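PDB 5BN1: acetylxylan esterase from Geobacillus stearothermophilus, which removes acetyl groups from the xylose units of xylan and xylo-oligosaccharides as a serine esterase of the GDSL (SGNH) family, working as a doughnut-shaped octamer. Local coordinates for residues 39-44 against 202-207; 57-62 against 74-79; 65-70 against 110-115; 157-162 against 167-172. The protein carries 1 engineered substitution. One frame throughout, in Å; residues are numbered along the deposited sequence. Where two conformers were deposited one is given.

In the fold
Contact 1 is the core pairing, purely apolar, between two helices on one face of the parallel sheet. The helices of contacts 2, 3 and 4 lie on the other face. Contact 2 is also buried but largely polar, at the end of edge strand 55-58, and it shares helix 66-78 with contact 3. Contact 3, only partly buried, trades this for an outer salt bridge and a greasy inner pair. Contact 4 ties helix 146-165 to the opposite edge strand, 168-170, mixing apolar packing with a water bridge at the surface. It touches contact 3 through neighbouring helices and contact 1 across the strand, where Val-170 packs on Ala-206.

Contact 1: 39-44 against 202-207; sequences AYVVGL and ILARAF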
loop_
_atom_site.group_PDB
_atom_site.type_symbol
_atom_site.label_atom_id
_atom_site.label_comp_id
_atom_site.label_asym_id
_atom_site.label_seq_id
_atom_site.Cartn_x
_atom_site.Cartn_y
_atom_site.Cartn_z
ATOM N N ALA A 39 -3.692 -17.714 22.335
ATOM C CA ALA A 39 -2.260 -17.762 22.269
ATOM C C ALA A 39 -1.655 -17.747 23.638
ATOM O O ALA A 39 -0.589 -18.380 23.839
ATOM C CB ALA A 39 -1.737 -16.597 21.435
ATOM N N TYR A 40 -2.179 -16.947 24.545
ATOM C CA TYR A 40 -1.650 -16.855 25.877
ATOM C C TYR A 40 -1.745 -18.176 26.648
ATOM O O TYR A 40 -0.856 -18.583 27.381
ATOM C CB TYR A 40 -2.241 -15.719 26.690
ATOM C CG TYR A 40 -2.107 -14.330 26.136
ATOM C CD1 TYR A 40 -1.210 -14.072 25.159
ATOM C CD2 TYR A 40 -2.791 -13.336 26.676
ATOM C CE1 TYR A 40 -1.117 -12.766 24.611
ATOM C CE2 TYR A 40 -2.749 -12.027 26.149
ATOM C CZ TYR A 40 -1.904 -11.776 25.160
ATOM O OH TYR A 40 -1.763 -10.453 24.639
ATOM N N VAL A 41 -2.905 -18.851 26.473
ATOM C CA VAL A 41 -3.060 -20.163 27.045
ATOM C C VAL A 41 -1.982 -21.115 26.531
ATOM O O VAL A 41 -1.354 -21.819 27.337
ATOM C CB VAL A 41 -4.517 -20.673 26.752
ATOM C CG1 VAL A 41 -4.576 -22.191 26.943
ATOM C CG2 VAL A 41 -5.596 -19.934 27.559
ATOM N N VAL A 42 -1.792 -21.160 25.236
ATOM C CA VAL A 42 -0.833 -22.079 24.617
ATOM C C VAL A 42 0.567 -21.711 25.098
ATOM O O VAL A 42 1.354 -22.550 25.524
ATOM C CB VAL A 42 -0.942 -22.113 23.151
ATOM C CG1 VAL A 42 0.173 -22.989 22.521
ATOM C CG2 VAL A 42 -2.345 -22.600 22.774
ATOM N N GLY A 43 0.839 -20.409 25.136
ATOM C CA GLY A 43 2.168 -20.052 25.571
ATOM C C GLY A 43 2.473 -20.292 26.964
ATOM O O GLY A 43 3.647 -20.658 27.324
ATOM N N LEU A 44 1.560 -20.037 27.939
ATOM C CA LEU A 44 1.713 -20.329 29.330
ATOM C C LEU A 44 1.889 -21.878 29.559
ATOM O O LEU A 44 2.702 -22.313 30.369
ATOM C CB LEU A 44 0.567 -19.802 30.168
ATOM C CG LEU A 44 0.663 -18.259 30.451
ATOM C CD1 LEU A 44 -0.649 -17.691 30.812
ATOM C CD2 LEU A 44 1.734 -18.084 31.572
ATOM N N ILE A 202 -6.722 -12.154 31.796
ATOM C CA ILE A 202 -7.885 -12.554 32.697
ATOM C C ILE A 202 -8.535 -13.797 32.112
ATOM O O ILE A 202 -8.800 -14.776 32.848
ATOM C CB ILE A 202 -8.831 -11.381 32.888
ATOM C CG1 ILE A 202 -8.227 -10.278 33.729
ATOM C CG2 ILE A 202 -10.174 -11.877 33.505
ATOM C CD1 ILE A 202 -8.982 -8.958 33.616
ATOM N N LEU A 203 -8.851 -13.754 30.848
ATOM C CA LEU A 203 -9.464 -14.888 30.144
ATOM C C LEU A 203 -8.586 -16.103 30.183
ATOM O O LEU A 203 -9.035 -17.205 30.476
ATOM C CB LEU A 203 -9.866 -14.568 28.741
ATOM C CG LEU A 203 -10.963 -13.519 28.540
ATOM C CD1 LEU A 203 -11.036 -13.046 27.105
ATOM C CD2 LEU A 203 -12.301 -14.201 28.908
ATOM N N ALA A 204 -7.294 -15.953 29.827
ATOM C CA ALA A 204 -6.408 -17.141 29.802
ATOM C C ALA A 204 -6.316 -17.718 31.209
ATOM O O ALA A 204 -6.291 -18.975 31.380
ATOM C CB ALA A 204 -5.054 -16.731 29.315
ATOM N N ARG A 205 -6.189 -16.903 32.238
ATOM C CA ARG A 205 -6.065 -17.366 33.588
ATOM C C ARG A 205 -7.349 -18.145 34.008
ATOM O O ARG A 205 -7.227 -19.218 34.601
ATOM C CB ARG A 205 -5.883 -16.160 34.497
ATOM C CG ARG A 205 -5.818 -16.533 35.937
ATOM C CD ARG A 205 -5.686 -15.324 36.845
ATOM N NE ARG A 205 -5.445 -15.706 38.232
ATOM C CZ ARG A 205 -5.912 -15.046 39.277
ATOM N NH1 ARG A 205 -6.564 -13.940 39.141
ATOM N NH2 ARG A 205 -5.644 -15.488 40.524
ATOM N N ALA A 206 -8.492 -17.639 33.582
ATOM C CA ALA A 206 -9.758 -18.399 33.924
ATOM C C ALA A 206 -9.825 -19.678 33.201
ATOM O O ALA A 206 -10.266 -20.733 33.842
ATOM C CB ALA A 206 -10.937 -17.505 33.637
ATOM N N PHE A 207 -9.463 -19.773 31.949
ATOM C CA PHE A 207 -9.414 -21.008 31.175
ATOM C C PHE A 207 -8.476 -21.996 31.858
ATOM O O PHE A 207 -8.837 -23.188 32.078
ATOM C CB PHE A 207 -9.103 -20.764 29.757
ATOM C CG PHE A 207 -9.069 -22.005 28.954
ATOM C CD1 PHE A 207 -7.921 -22.777 28.846
ATOM C CD2 PHE A 207 -10.226 -22.425 28.286
ATOM C CE1 PHE A 207 -7.917 -23.943 28.117
ATOM C CE2 PHE A 207 -10.212 -23.588 27.550
ATOM C CZ PHE A 207 -9.049 -24.338 27.462
#
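Val-41 meets Ala-204 and Phe-207 at a helix pair that covers one face of the parallel sheet in this SGNH-hydrolase alpha/beta/alpha sandwich. The two methyls of Val-41 divide the work. CG2 rests on Ala-204, 3.7 Å from its CB and equally near its CA, and also comes within 3.9 Å of Phe-207 CD1; CG1 reaches the same side of the ring, 4.0 Å from Phe-207 CE1. With CG1 anti to the backbone N (chi1 162°), both methyls are turned to helix 197-211. The valine and phenylalanine side chains cross at about a right angle.

The small Ala-204 lets the backbones approach closely: its CA is 5.3 Å from that of Val-41, and the short helix axes pass at 9.0 Å with a crossing angle of -56°. No hydrogen bond links the segments. Further out, the Phe-207 ring is held by the sheet, against Phe-11, Ile-132 and Met-134. Tyr-40 adds to the pairing through its CB, 4.0 Å from Ala-204 CB, while its ring runs on past Met-201 and His-200 to the subunit boundary, where it meets the ring of Tyr-40 of the second subunit with the planes about 60° apart.

Contact 2: 57-62 against 74-79; sequences VNKGIS and EEDVIA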
loop_
_atom_site.group_PDB
_atom_site.type_symbol
_atom_site.label_atom_id
_atom_site.label_comp_id
_atom_site.label_asym_id
_atom_site.label_seq_id
_atom_site.Cartn_x
_atom_site.Cartn_y
_atom_site.Cartn_z
ATOM N N VAL A 57 -5.735 -25.540 17.917
ATOM C CA VAL A 57 -6.293 -24.970 16.725
ATOM C C VAL A 57 -7.283 -23.822 17.160
ATOM O O VAL A 57 -8.001 -23.997 18.127
ATOM C CB VAL A 57 -7.107 -26.022 15.913
ATOM C CG1 VAL A 57 -7.533 -25.451 14.604
ATOM C CG2 VAL A 57 -6.292 -27.297 15.696
ATOM N N ASN A 58 -7.207 -22.687 16.459
ATOM C CA ASN A 58 -8.092 -21.575 16.700
ATOM C C ASN A 58 -8.997 -21.366 15.567
ATOM O O ASN A 58 -8.655 -21.019 14.433
ATOM C CB ASN A 58 -7.248 -20.305 16.948
ATOM C CG ASN A 58 -8.117 -19.129 17.392
ATOM O OD1 ASN A 58 -9.337 -19.124 17.232
ATOM N ND2 ASN A 58 -7.457 -18.058 17.871
ATOM N N LYS A 59 -10.296 -21.639 15.799
ATOM C CA LYS A 59 -11.363 -21.478 14.841
ATOM C C LYS A 59 -12.305 -20.313 15.104
ATOM O O LYS A 59 -13.432 -20.232 14.597
ATOM C CB LYS A 59 -12.166 -22.820 14.626
ATOM C CG LYS A 59 -11.278 -23.868 13.963
ATOM C CD LYS A 59 -10.984 -23.603 12.557
ATOM C CE LYS A 59 -10.383 -24.831 11.833
ATOM N NZ LYS A 59 -10.187 -24.582 10.384
ATOM N N GLY A 60 -11.826 -19.346 15.897
ATOM C CA GLY A 60 -12.609 -18.139 16.148
ATOM C C GLY A 60 -12.874 -17.356 14.887
ATOM O O GLY A 60 -11.936 -17.317 13.989
ATOM N N ILE A 61 -14.049 -16.733 14.753
ATOM C CA ILE A 61 -14.303 -15.832 13.682
ATOM C C ILE A 61 -15.005 -14.590 14.191
ATOM O O ILE A 61 -16.091 -14.645 14.762
ATOM C CB ILE A 61 -15.111 -16.513 12.581
ATOM C CG1 ILE A 61 -14.308 -17.633 12.025
ATOM C CG2 ILE A 61 -15.494 -15.562 11.481
ATOM C CD1 ILE A 61 -14.891 -18.307 10.837
ATOM N N SER A 62 -14.388 -13.410 13.948
ATOM C CA SER A 62 -14.975 -12.169 14.359
ATOM C C SER A 62 -16.395 -12.004 13.855
ATOM O O SER A 62 -16.669 -12.290 12.687
ATOM C CB SER A 62 -14.084 -11.024 13.764
ATOM O OG SER A 62 -14.614 -9.786 14.222
ATOM N N GLU A 74 -19.724 -28.382 11.093
ATOM C CA GLU A 74 -19.224 -29.618 10.529
ATOM C C GLU A 74 -17.801 -29.454 10.008
ATOM O O GLU A 74 -16.953 -30.304 10.294
ATOM C CB GLU A 74 -20.133 -30.030 9.347
ATOM C CG GLU A 74 -19.789 -31.364 8.689
ATOM C CD GLU A 74 -19.719 -32.548 9.631
ATOM O OE1 GLU A 74 -18.745 -33.341 9.415
ATOM O OE2 GLU A 74 -20.593 -32.678 10.560
ATOM N N GLU A 75 -17.572 -28.418 9.242
ATOM C CA GLU A 75 -16.279 -28.184 8.664
ATOM C C GLU A 75 -15.262 -27.741 9.693
ATOM O O GLU A 75 -14.117 -28.166 9.728
ATOM C CB GLU A 75 -16.431 -27.278 7.482
ATOM C CG GLU A 75 -15.259 -26.479 6.968
ATOM C CD GLU A 75 -15.800 -25.188 6.288
ATOM O OE1 GLU A 75 -16.132 -24.157 6.993
ATOM O OE2 GLU A 75 -15.945 -25.242 5.032
ATOM N N ASP A 76 -15.667 -26.826 10.574
ATOM C CA ASP A 76 -14.667 -26.215 11.474
ATOM C C ASP A 76 -14.452 -26.835 12.810
ATOM O O ASP A 76 -13.429 -26.585 13.484
ATOM C CB ASP A 76 -14.991 -24.687 11.713
ATOM C CG ASP A 76 -14.767 -23.847 10.503
ATOM O OD1 ASP A 76 -14.206 -24.321 9.438
ATOM O OD2 ASP A 76 -15.109 -22.637 10.487
ATOM N N VAL A 77 -15.324 -27.781 13.198
ATOM C CA VAL A 77 -15.159 -28.489 14.407
ATOM C C VAL A 77 -15.086 -29.998 14.101
ATOM O O VAL A 77 -14.062 -30.607 14.306
ATOM C CB VAL A 77 -16.240 -28.207 15.446
ATOM C CG1 VAL A 77 -16.083 -28.945 16.696
ATOM C CG2 VAL A 77 -16.265 -26.669 15.760
ATOM N N ILE A 78 -16.223 -30.546 13.681
ATOM C CA ILE A 78 -16.279 -32.042 13.554
ATOM C C ILE A 78 -15.210 -32.585 12.681
ATOM O O ILE A 78 -14.508 -33.524 13.113
ATOM C CB ILE A 78 -17.701 -32.467 13.042
ATOM C CG1 ILE A 78 -18.802 -31.996 13.968
ATOM C CG2 ILE A 78 -17.719 -34.030 12.994
ATOM C CD1 ILE A 78 -18.686 -32.225 15.359
ATOM N N ALA A 79 -14.992 -32.014 11.535
ATOM C CA ALA A 79 -14.071 -32.520 10.533
ATOM C C ALA A 79 -12.600 -32.360 10.992
ATOM O O ALA A 79 -11.730 -33.007 10.431
ATOM C CB ALA A 79 -14.330 -31.865 9.236
#
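The carboxylate of Asp-76 has Lys-59 over one face and Ile-61 beyond one of its oxygens. Lys-59 NZ stands above the plane, 4.1 Å from Asp-76 OD1, a charge attraction too long to count as a salt bridge. Ile-61 CD1 lies off the other oxygen, displaced toward the lysine's side of the plane, 4.3 Å from Asp-76 OD2. From the reverse side comes Glu-75 OE1, only 3.1 Å from Asp-76 OD1; the two acceptors are not hydrogen-bonded, and their closeness would probably be unfavourable, though the positive charges of Arg-72 and, more distantly, Lys-59 are likely to ease it.

The closest touch is with the aspartate backbone. Lys-59 CG sits 3.5 Å from Asp-76 O, and a bend at chi2 (-72°) wraps the chain so that CD and CE stay beside the same oxygen. That carbonyl is buried here without a polar partner, in a wider pi-type turn where Ala-79 N bonds Glu-74 O at 2.9 Å.

The strongest partners lie outside the two segments: Lys-59 NZ bonds Pro-24 O, while Arg-72 ties the pieces together, bridging Asp-76 OD2 and bonding Lys-59 O. A leucine in place of Lys-59 would probably leave Pro-24 O without this donor and take the lysine's charge from beside Asp-76, which would then rely on Arg-72.

Just after the lysine, Gly-60 N bonds Asn-58 OD1 at 2.8 Å (163°), closing an Asx turn. This shapes the loop leaving strand 55-58, which leads on to Gly-63, one of the two inferred transition-state stabilisers.

Contact 3: 65-70 against 110-115; sequences TVRDLK and LDEYEA. With IMD (imidazole), chain F.
Arg-67 and Glu-112 form the ionic part of this contact, a two-pronged salt bridge. The guanidinium comes side-on: NE gives to Glu-112 OE2 at 2.8 Å, nearly straight at 173°, and NH2 gives to Glu-112 OE1, also at 2.8 Å. Both carboxylate oxygens use their syn lone pairs, and the two groups are almost coplanar, 24° apart, which fixes the rotation of each. A bend at chi3 (-57°) brings this edge of the arginine round to the extended glutamate. NH1 is spoken for by Glu-105 O. A methionine in place of Arg-67 would probably leave the Glu-112 carboxylate without its counter-charge and free to turn, and Glu-105 O without this donor.

The apolar part lies deeper. Val-66 CG1 occupies the crowded position between backbone N and carbonyl carbon and thereby reaches Tyr-113 CD1 at 3.8 Å, the two side chains crossing at about a right angle. The tyrosine is fixed at its far end by a bond from OH to Ile-89 O.

Capping bonds start the first helix. Thr-65 N gives to the anti lone pair of Asp-68 OD2 at 3.0 Å, while Thr-65 OG1 accepts weakly from the N atoms of Arg-67 and Asp-68. On the far side of the second helix, an imidazole, probably from the crystallisation liquor, bonds weakly to Glu-114 OE2 through N3.

Thr-65 and Asp-68 form the capping box that opens helix 66-78, and the salt bridge and apolar pair join that helix to helix 110-124 on one face of the SGNH sandwich, a few residues after Gly-63, one of the inferred transition-state stabilisers.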
loop_
_atom_site.group_PDB
_atom_site.type_symbol
_atom_site.label_atom_id
_atom_site.label_comp_id
_atom_site.label_asym_id
_atom_site.label_seq_id
_atom_site.Cartn_x
_atom_site.Cartn_y
_atom_site.Cartn_z
ATOM N N THR A 65 -22.137 -15.251 15.987
ATOM C CA THR A 65 -23.109 -15.644 17.000
ATOM C C THR A 65 -23.110 -17.188 16.976
ATOM O O THR A 65 -22.487 -17.848 16.178
ATOM C CB THR A 65 -24.459 -15.151 16.649
ATOM O OG1 THR A 65 -24.896 -15.820 15.424
ATOM C CG2 THR A 65 -24.550 -13.660 16.432
ATOM N N VAL A 66 -23.933 -17.733 17.854
ATOM C CA VAL A 66 -24.019 -19.227 17.864
ATOM C C VAL A 66 -24.696 -19.730 16.579
ATOM O O VAL A 66 -24.466 -20.866 16.160
ATOM C CB VAL A 66 -24.720 -19.720 19.139
ATOM C CG1 VAL A 66 -26.244 -19.524 19.095
ATOM C CG2 VAL A 66 -24.396 -21.201 19.357
ATOM N N ARG A 67 -25.482 -18.899 15.924
ATOM C CA ARG A 67 -26.125 -19.248 14.683
ATOM C C ARG A 67 -25.025 -19.441 13.618
ATOM O O ARG A 67 -25.001 -20.383 12.792
ATOM C CB ARG A 67 -27.061 -18.187 14.273
ATOM C CG ARG A 67 -27.784 -18.484 12.955
ATOM C CD ARG A 67 -28.600 -17.264 12.493
ATOM N NE ARG A 67 -29.596 -16.764 13.454
ATOM C CZ ARG A 67 -30.013 -15.521 13.594
ATOM N NH1 ARG A 67 -29.424 -14.500 12.874
ATOM N NH2 ARG A 67 -30.944 -15.209 14.428
ATOM N N ASP A 68 -23.978 -18.560 13.619
ATOM C CA ASP A 68 -22.894 -18.757 12.736
ATOM C C ASP A 68 -22.058 -19.972 13.075
ATOM O O ASP A 68 -21.526 -20.642 12.158
ATOM C CB ASP A 68 -21.989 -17.512 12.754
ATOM C CG ASP A 68 -22.721 -16.276 12.346
ATOM O OD1 ASP A 68 -23.282 -16.238 11.198
ATOM O OD2 ASP A 68 -22.722 -15.250 13.073
ATOM N N LEU A 69 -21.854 -20.241 14.346
ATOM C CA LEU A 69 -21.173 -21.494 14.748
ATOM C C LEU A 69 -21.841 -22.714 14.181
ATOM O O LEU A 69 -21.209 -23.540 13.600
ATOM C CB LEU A 69 -21.045 -21.631 16.228
ATOM C CG LEU A 69 -20.266 -20.595 17.003
ATOM C CD1 LEU A 69 -19.887 -21.059 18.380
ATOM C CD2 LEU A 69 -19.000 -20.158 16.331
ATOM N N LYS A 70 -23.161 -22.718 14.282
ATOM C CA LYS A 70 -23.891 -23.895 13.744
ATOM C C LYS A 70 -23.651 -24.071 12.296
ATOM O O LYS A 70 -23.480 -25.188 11.818
ATOM C CB LYS A 70 -25.381 -23.775 14.034
ATOM C CG LYS A 70 -26.205 -24.939 13.387
ATOM C CD LYS A 70 -27.630 -24.678 13.759
ATOM C CE LYS A 70 -28.566 -25.740 13.185
ATOM N NZ LYS A 70 -29.986 -25.223 13.298
ATOM N N LEU A 110 -32.782 -15.579 23.348
ATOM C CA LEU A 110 -32.383 -16.641 24.290
ATOM C C LEU A 110 -32.847 -17.985 23.847
ATOM O O LEU A 110 -32.174 -18.963 24.071
ATOM C CB LEU A 110 -32.867 -16.254 25.666
ATOM C CG LEU A 110 -32.298 -17.099 26.847
ATOM C CD1 LEU A 110 -30.824 -16.696 27.015
ATOM C CD2 LEU A 110 -33.042 -16.869 28.101
ATOM N N ASP A 111 -34.092 -18.065 23.299
ATOM C CA ASP A 111 -34.528 -19.361 22.812
ATOM C C ASP A 111 -33.707 -19.987 21.732
ATOM O O ASP A 111 -33.371 -21.162 21.794
ATOM C CB ASP A 111 -36.021 -19.313 22.360
ATOM C CG ASP A 111 -36.307 -18.379 21.227
ATOM O OD1 ASP A 111 -35.668 -17.306 21.076
ATOM O OD2 ASP A 111 -37.164 -18.696 20.383
ATOM N N GLU A 112 -33.273 -19.202 20.721
ATOM C CA GLU A 112 -32.381 -19.672 19.705
ATOM C C GLU A 112 -30.999 -19.992 20.287
ATOM O O GLU A 112 -30.458 -20.993 19.921
ATOM C CB GLU A 112 -32.267 -18.682 18.540
ATOM C CG GLU A 112 -31.444 -19.182 17.430
ATOM C CD GLU A 112 -31.280 -18.239 16.215
ATOM O OE1 GLU A 112 -31.836 -17.132 16.254
ATOM O OE2 GLU A 112 -30.551 -18.631 15.307
ATOM N N TYR A 113 -30.549 -19.156 21.166
ATOM C CA TYR A 113 -29.230 -19.371 21.788
ATOM C C TYR A 113 -29.152 -20.691 22.570
ATOM O O TYR A 113 -28.262 -21.505 22.275
ATOM C CB TYR A 113 -28.871 -18.180 22.656
ATOM C CG TYR A 113 -27.515 -18.269 23.284
ATOM C CD1 TYR A 113 -26.396 -17.920 22.573
ATOM C CD2 TYR A 113 -27.406 -18.616 24.600
ATOM C CE1 TYR A 113 -25.154 -17.980 23.139
ATOM C CE2 TYR A 113 -26.134 -18.654 25.249
ATOM C CZ TYR A 113 -25.022 -18.325 24.455
ATOM O OH TYR A 113 -23.802 -18.381 25.116
ATOM N N GLU A 114 -30.108 -20.853 23.438
ATOM C CA GLU A 114 -30.116 -22.070 24.252
ATOM C C GLU A 114 -30.268 -23.269 23.375
ATOM O O GLU A 114 -29.592 -24.299 23.561
ATOM C CB GLU A 114 -31.209 -22.018 25.350
ATOM C CG GLU A 114 -31.174 -23.185 26.355
ATOM C CD GLU A 114 -31.970 -24.411 25.950
ATOM O OE1 GLU A 114 -32.646 -24.442 24.924
ATOM O OE2 GLU A 114 -31.776 -25.400 26.763
ATOM N N ALA A 115 -31.232 -23.263 22.441
ATOM C CA ALA A 115 -31.406 -24.487 21.676
ATOM C C ALA A 115 -30.317 -24.845 20.794
ATOM O O ALA A 115 -29.932 -26.020 20.682
ATOM C CB ALA A 115 -32.642 -24.336 20.839
HETATM N N1 IMD F . -30.818 -26.035 31.028
HETATM C C2 IMD F . -30.712 -26.115 29.584
HETATM N N3 IMD F . -31.193 -24.990 29.243
HETATM C C4 IMD F . -31.916 -24.348 30.233
HETATM C C5 IMD F . -31.579 -24.955 31.466
#

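Contact 4: 157-162 against 167-172; sequences VVKQIA and SLFVDT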
loop_
_atom_site.group_PDB
_atom_site.type_symbol
_atom_site.label_atom_id
_atom_site.label_comp_id
_atom_site.label_asym_id
_atom_site.label_seq_id
_atom_site.Cartn_x
_atom_site.Cartn_y
_atom_site.Cartn_z
ATOM N N VAL A 157 -27.458 -19.726 30.937
ATOM C CA VAL A 157 -27.643 -20.785 29.963
ATOM C C VAL A 157 -26.465 -21.630 29.798
ATOM O O VAL A 157 -26.481 -22.846 29.769
ATOM C CB VAL A 157 -28.227 -20.299 28.605
ATOM C CG1 VAL A 157 -28.030 -21.327 27.513
ATOM C CG2 VAL A 157 -29.673 -19.749 28.783
ATOM N N VAL A 158 -25.292 -20.987 29.563
ATOM C CA VAL A 158 -24.078 -21.725 29.406
ATOM C C VAL A 158 -23.787 -22.692 30.608
ATOM O O VAL A 158 -23.368 -23.830 30.348
ATOM C CB VAL A 158 -22.936 -20.714 29.120
ATOM C CG1 VAL A 158 -21.624 -21.479 29.018
ATOM C CG2 VAL A 158 -23.183 -19.976 27.778
ATOM N N LYS A 159 -23.902 -22.153 31.773
ATOM C CA LYS A 159 -23.593 -22.793 33.093
ATOM C C LYS A 159 -24.517 -24.054 33.183
ATOM O O LYS A 159 -24.015 -25.173 33.416
ATOM C CB LYS A 159 -23.762 -21.893 34.200
ATOM C CG LYS A 159 -23.337 -22.567 35.554
ATOM C CD LYS A 159 -23.191 -21.571 36.645
ATOM C CE LYS A 159 -22.414 -22.218 37.852
ATOM N NZ LYS A 159 -22.357 -21.191 38.876
ATOM N N GLN A 160 -25.748 -23.836 32.799
ATOM C CA GLN A 160 -26.705 -24.981 32.915
ATOM C C GLN A 160 -26.522 -26.014 31.867
ATOM O O GLN A 160 -26.594 -27.266 32.224
ATOM C CB GLN A 160 -28.085 -24.370 33.041
ATOM C CG GLN A 160 -28.404 -23.515 34.279
ATOM C CD GLN A 160 -28.075 -23.829 35.886
ATOM O OE1 GLN A 160 -27.228 -24.682 36.276
ATOM N NE2 GLN A 160 -28.674 -22.953 36.809
ATOM N N ILE A 161 -26.165 -25.675 30.667
ATOM C CA ILE A 161 -25.789 -26.577 29.605
ATOM C C ILE A 161 -24.550 -27.372 30.119
ATOM O O ILE A 161 -24.417 -28.587 29.909
ATOM C CB ILE A 161 -25.634 -25.993 28.222
ATOM C CG1 ILE A 161 -27.006 -25.401 27.651
ATOM C CG2 ILE A 161 -25.079 -26.995 27.270
ATOM C CD1 ILE A 161 -26.874 -24.592 26.452
ATOM N N ALA A 162 -23.559 -26.680 30.640
ATOM C CA ALA A 162 -22.346 -27.376 31.040
ATOM C C ALA A 162 -22.661 -28.416 32.176
ATOM O O ALA A 162 -22.133 -29.496 32.142
ATOM C CB ALA A 162 -21.275 -26.419 31.525
ATOM N N SER A 167 -19.862 -30.925 31.054
ATOM C CA SER A 167 -18.732 -30.226 30.379
ATOM C C SER A 167 -17.978 -29.427 31.420
ATOM O O SER A 167 -18.478 -29.009 32.445
ATOM C CB SER A 167 -19.371 -29.281 29.384
ATOM O OG SER A 167 -20.007 -29.926 28.299
ATOM N N LEU A 168 -16.727 -29.094 31.120
ATOM C CA LEU A 168 -16.013 -28.164 31.946
ATOM C C LEU A 168 -16.625 -26.739 31.645
ATOM O O LEU A 168 -17.279 -26.533 30.657
ATOM C CB LEU A 168 -14.511 -28.149 31.570
ATOM C CG LEU A 168 -13.747 -29.468 31.881
ATOM C CD1 LEU A 168 -12.268 -29.345 31.464
ATOM C CD2 LEU A 168 -13.892 -29.721 33.333
ATOM N N PHE A 169 -16.374 -25.863 32.550
ATOM C CA PHE A 169 -17.106 -24.571 32.606
ATOM C C PHE A 169 -16.234 -23.457 33.103
ATOM O O PHE A 169 -15.615 -23.518 34.200
ATOM C CB PHE A 169 -18.334 -24.697 33.517
ATOM C CG PHE A 169 -19.052 -23.402 33.783
ATOM C CD1 PHE A 169 -19.708 -22.808 32.700
ATOM C CD2 PHE A 169 -18.997 -22.733 34.935
ATOM C CE1 PHE A 169 -20.349 -21.590 32.925
ATOM C CE2 PHE A 169 -19.641 -21.495 35.198
ATOM C CZ PHE A 169 -20.332 -20.920 34.106
ATOM N N VAL A 170 -16.133 -22.342 32.303
ATOM C CA VAL A 170 -15.430 -21.186 32.736
ATOM C C VAL A 170 -16.371 -19.991 32.795
ATOM O O VAL A 170 -16.912 -19.586 31.739
ATOM C CB VAL A 170 -14.295 -20.880 31.694
ATOM C CG1 VAL A 170 -13.466 -19.667 32.196
ATOM C CG2 VAL A 170 -13.439 -22.084 31.441
ATOM N N ASP A 171 -16.476 -19.401 33.948
ATOM C CA ASP A 171 -17.274 -18.234 34.195
ATOM C C ASP A 171 -16.359 -16.985 33.935
ATOM O O ASP A 171 -15.715 -16.487 34.835
ATOM C CB ASP A 171 -17.885 -18.189 35.559
ATOM C CG ASP A 171 -18.846 -17.109 35.735
ATOM O OD1 ASP A 171 -18.939 -16.100 34.884
ATOM O OD2 ASP A 171 -19.720 -17.118 36.693
ATOM N N THR A 172 -16.402 -16.529 32.686
ATOM C CA THR A 172 -15.499 -15.373 32.306
ATOM C C THR A 172 -16.030 -14.155 32.912
ATOM O O THR A 172 -15.325 -13.196 33.168
ATOM C CB THR A 172 -15.384 -15.294 30.786
ATOM O OG1 THR A 172 -16.695 -15.065 30.257
ATOM C CG2 THR A 172 -14.767 -16.498 30.196
HETATM O O HOH W 1 -19.729 -19.272 38.286
#
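The beta-alpha-beta crossover from strand 130-134 through helix 146-165 to edge strand 168-170 closes here, as the last turns of the helix fold back over the strand; the two short axes run at 163°, almost antiparallel. Phe-169 carries the packing. Its CG is anti to the backbone N (chi1 173°), which lays the ring against the helix, and the extended aliphatic chain of Lys-159 runs over one face. Lys-159 CG makes a CH-pi contact 4.0 Å from the ring centroid of Phe-169, 23° off the normal. The opposite face lies near its own strand, with Asp-171 N above the rim, and Val-158 CG1 meets the edge at 4.1 Å from Phe-169 CE1. Deeper in, Ala-162 CB fits against Phe-169 CB at 3.9 Å.

Where the chain reverses, Ser-167 N bonds Ala-162 O at 2.9 Å. Ser-167 OG turns to Thr-165 OG1. At the other end of the strand, Asp-171 OD1 caps Ala-174 N of the next helix, and its OD2 accepts a hydrogen bond from a water, 2.7 Å from that water's oxygen, which in turn accepts weakly from Lys-159 NZ.

Lys-159 thus spends its methylenes on the aromatic face and its ammonium on solvent; Lys-159 NZ stays 5.3 Å from Asp-171 OD2, joined to it through the water and not by a direct salt bridge.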